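Local atomic coordinates of phosphoinositol-specific phospholipase C (Pseudomonas sp., PDB entry 5FYP), a protein that probably cleaves phosphoinositides at the phosphodiester bond in a calcium-dependent reaction, as a bacterial phospholipase C with a TIM-barrel-like fold. Residues A[93-96]-A[97-101]; A[214-217]-A[218-222]. All coordinates share one frame; numbering follows the deposited sequence.

Interaction 1. Residues A[93-96]-A[97-101]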
# COMPACT_ATOMS: atom_id res chain seq x y z
N ASP A 93 -3.17 7.53 17.03
CA ASP A 93 -2.13 6.55 16.73
C ASP A 93 -2.42 5.79 15.44
O ASP A 93 -3.34 6.12 14.71
CB ASP A 93 -1.94 5.63 17.94
CG ASP A 93 -3.13 4.73 18.21
OD1 ASP A 93 -4.24 4.95 17.65
OD2 ASP A 93 -2.97 3.81 19.03
N LEU A 94 -1.66 4.73 15.17
CA LEU A 94 -1.90 3.96 13.97
C LEU A 94 -3.30 3.43 13.91
O LEU A 94 -4.01 3.54 12.91
CB LEU A 94 -0.88 2.84 13.82
CG LEU A 94 -1.10 1.93 12.61
CD1 LEU A 94 -1.02 2.69 11.30
CD2 LEU A 94 -0.11 0.78 12.60
N GLU A 95 -3.74 2.83 15.02
CA GLU A 95 -5.09 2.26 15.06
C GLU A 95 -6.15 3.31 14.76
O GLU A 95 -7.12 3.06 14.04
CB GLU A 95 -5.35 1.59 16.41
CG GLU A 95 -6.74 1.01 16.54
CD GLU A 95 -6.91 0.09 17.74
OE1 GLU A 95 -5.92 -0.28 18.39
OE2 GLU A 95 -8.05 -0.30 18.02
N ALA A 96 -5.96 4.51 15.30
CA ALA A 96 -6.92 5.59 15.04
C ALA A 96 -6.97 5.97 13.55
O ALA A 96 -8.04 6.16 12.95
CB ALA A 96 -6.58 6.81 15.85
N CYS A 97 -5.79 6.07 12.94
CA CYS A 97 -5.70 6.37 11.52
C CYS A 97 -6.38 5.28 10.67
O CYS A 97 -7.11 5.58 9.72
CB CYS A 97 -4.26 6.56 11.06
SG CYS A 97 -3.40 7.98 11.78
N LEU A 98 -6.11 4.04 11.02
CA LEU A 98 -6.75 2.93 10.33
C LEU A 98 -8.28 2.98 10.48
O LEU A 98 -9.03 2.74 9.52
CB LEU A 98 -6.21 1.59 10.81
CG LEU A 98 -4.72 1.35 10.58
CD1 LEU A 98 -4.35 -0.01 11.12
CD2 LEU A 98 -4.33 1.45 9.12
N ASN A 99 -8.75 3.31 11.68
CA ASN A 99 -10.19 3.45 11.90
C ASN A 99 -10.83 4.57 11.11
O ASN A 99 -11.98 4.43 10.68
CB ASN A 99 -10.50 3.59 13.38
CG ASN A 99 -10.72 2.24 14.03
OD1 ASN A 99 -11.49 1.41 13.53
ND2 ASN A 99 -10.09 2.03 15.16
N ASP A 100 -10.07 5.64 10.85
CA ASP A 100 -10.61 6.69 9.98
C ASP A 100 -10.92 6.12 8.59
O ASP A 100 -11.95 6.43 7.98
CB ASP A 100 -9.62 7.84 9.84
CG ASP A 100 -9.60 8.76 11.03
OD1 ASP A 100 -10.52 8.69 11.87
OD2 ASP A 100 -8.64 9.55 11.09
N VAL A 101 -10.06 5.25 8.08
CA VAL A 101 -10.28 4.60 6.77
C VAL A 101 -11.46 3.64 6.86
O VAL A 101 -12.33 3.62 5.99
CB VAL A 101 -9.01 3.90 6.28
CG1 VAL A 101 -9.28 3.21 4.95
CG2 VAL A 101 -7.89 4.91 6.14
O HOH W 1 -10.34 -0.14 16.68
O HOH W 2 -10.06 7.15 14.67

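Interaction 2. Residues A[214-217]-A[218-222]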
# COMPACT_ATOMS: atom_id res chain seq x y z
N VAL A 214 11.64 -2.40 -2.04
CA VAL A 214 12.44 -1.43 -2.76
C VAL A 214 13.03 -2.14 -3.98
O VAL A 214 13.63 -3.21 -3.87
CB VAL A 214 13.57 -0.87 -1.87
CG1 VAL A 214 14.47 0.06 -2.66
CG2 VAL A 214 13.00 -0.16 -0.64
N THR A 215 12.85 -1.51 -5.15
CA THR A 215 13.12 -2.15 -6.46
C THR A 215 14.08 -1.32 -7.28
O THR A 215 13.77 -0.17 -7.58
CB THR A 215 11.78 -2.33 -7.15
OG1 THR A 215 10.94 -3.20 -6.37
CG2 THR A 215 11.90 -2.92 -8.56
N ASN A 216 15.21 -1.94 -7.64
CA ASN A 216 16.19 -1.30 -8.51
C ASN A 216 16.86 -2.26 -9.49
O ASN A 216 17.84 -1.91 -10.11
CB ASN A 216 17.20 -0.44 -7.76
CG ASN A 216 18.10 -1.22 -6.87
OD1 ASN A 216 18.25 -2.41 -6.99
ND2 ASN A 216 18.68 -0.53 -5.91
N GLY A 217 16.29 -3.45 -9.66
CA GLY A 217 16.80 -4.42 -10.61
C GLY A 217 15.76 -5.47 -10.86
O GLY A 217 14.77 -5.59 -10.10
N GLN A 218 15.95 -6.24 -11.92
CA GLN A 218 14.96 -7.24 -12.30
C GLN A 218 14.74 -8.27 -11.18
O GLN A 218 13.62 -8.75 -11.04
CB GLN A 218 15.38 -7.92 -13.60
CG GLN A 218 14.36 -8.91 -14.12
CD GLN A 218 13.10 -8.26 -14.66
OE1 GLN A 218 13.17 -7.27 -15.39
NE2 GLN A 218 11.94 -8.82 -14.34
N ASN A 219 15.80 -8.63 -10.48
CA ASN A 219 15.66 -9.61 -9.39
C ASN A 219 14.64 -9.18 -8.35
O ASN A 219 14.03 -10.03 -7.71
CB ASN A 219 16.98 -9.91 -8.72
CG ASN A 219 17.55 -8.70 -8.04
OD1 ASN A 219 17.77 -7.69 -8.70
ND2 ASN A 219 17.79 -8.79 -6.73
N ASP A 220 14.48 -7.86 -8.16
CA ASP A 220 13.54 -7.35 -7.16
C ASP A 220 12.10 -7.55 -7.60
O ASP A 220 11.20 -7.49 -6.76
CB ASP A 220 13.83 -5.88 -6.87
CG ASP A 220 15.23 -5.64 -6.33
OD1 ASP A 220 15.74 -6.50 -5.57
OD2 ASP A 220 15.81 -4.55 -6.63
N ILE A 221 11.89 -7.76 -8.89
CA ILE A 221 10.58 -8.09 -9.46
C ILE A 221 10.38 -9.60 -9.49
O ILE A 221 9.36 -10.09 -8.99
CB ILE A 221 10.43 -7.53 -10.88
CG1 ILE A 221 10.72 -6.02 -10.96
CG2 ILE A 221 9.07 -7.89 -11.46
CD1 ILE A 221 9.66 -5.01 -10.94
N SER A 222 11.34 -10.35 -10.05
CA SER A 222 11.11 -11.74 -10.47
C SER A 222 12.11 -12.77 -10.00
O SER A 222 12.05 -13.90 -10.44
CB SER A 222 11.05 -11.75 -12.00
OG SER A 222 12.19 -11.18 -12.58
O HOH W 3 16.41 -3.17 -3.99

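Interaction 1. Residues A[93-96]-A[97-101]
Cys97 N donates to Asp93 O at 3.0 Å, and this bond closes the first turn of helix 94-107. Asp93 is the N-cap. Its carboxylate folds back over the helix start and OD1 accepts from Ala96 N at 2.9 Å. The donor meets OD1 on the anti side, 33° out of the carboxylate plane. The acid therefore takes up an amide that has no carbonyl of an earlier helical turn to bond to. A negative group here would also be expected to interact well with the helix dipole. The next three amides follow the regular i to i+4 pattern: Leu98 N to Leu94 O, Asn99 N to Glu95 O and Asp100 N to Ala96 O. Leu94 is also backbone-bonded to Trp66.

The helix is one of those packed outside the strands of the TIM-barrel-like fold. Its inner side is apolar. Leu94, with CG anti to the backbone N (chi1 177°), brings CD1 to 4.0 Å from Leu98 CG. Both leucines rest on Leu49 of strand 46-52, and Leu98 also reaches helix 133-144. Cys97 is tied by a disulfide to Cys84.

The polar ends are held partly by water. Glu95 and Asn99 lie side by side and point the same way, their carboxylate and amide planes 46° apart. One water donates to Glu95 OE2 and accepts from Asn99 ND2, 2.7 Å from each. OE2 also forms a salt bridge with Arg142. A second water donates to Ala96 O at 2.8 Å and to Asp100 OD1 at 3.2 Å. Ala96 O thus accepts from both this water and Asp100 N. Asp100 OD1 is hydrogen-bonded in addition to Thr85.

Interaction 2. Residues A[214-217]-A[218-222]
Asp220 reaches back from the short helix 219-222 to the preceding loop, where its OD2 accepts from Asn216 N at 2.9 Å. The bond is almost straight, 176° at the hydrogen, and uses the anti lone pair of OD2. The carboxylate gets there with CG anti to its own carbonyl carbon (chi1 -60°). A water donates to both Val214 O and Asp220 OD2, 3.0 Å from the latter. The other oxygen, OD1, accepts from Ser226 N, so the buried acid joins the backbone before the helix to the backbone after it.

The backbone bond across the turn runs from Asp220 N to Gly217 O at 3.0 Å. It is bent, with the donor well above the carbonyl plane. In this TIM-barrel-like fold the chain leads here from strand 210-211 into a short helix, beside strand 238-242, where Thr215 is backbone-bonded to Asn240. Within the helical turn, Gln218 O accepts from Ile221 N, Ser222 N and Ser222 OG. Gln218 NE2 in turn donates to Ser222 OG at 3.0 Å, in the plane of its amide, and also to Gln251 OE1.

Apolar contact is centred on Thr215. Its CG2 lies 3.9 Å from Ile221 CD1 and 3.9 Å from Asp220 CB. The Thr215 and Ile221 side chains cross at about a right angle. Thr215 OG1 faces other partners, Pro213 O and Asn239 ND2.

Interaction 1 comes first along the chain and closes before interaction 2 opens. The two lie on opposite sides of the chain's centre, with centres about 31 Å and nearest atoms about 19 Å apart. Residues 93-101 are the N-cap and first turns of helix 94-107, which packs on strands 46-52 and 114-120. Residues 214-222 follow strand 210-211, at the far edge of the same mixed sheet, and meet strand 238-242 of the other sheet. Both probably belong to one TIM-barrel-type catalytic fold. Strands 46-52 and 114-120 also supply calcium ligands, Glu48, Asp50 and Asp119, so interaction 1 packs against strands of the metal site.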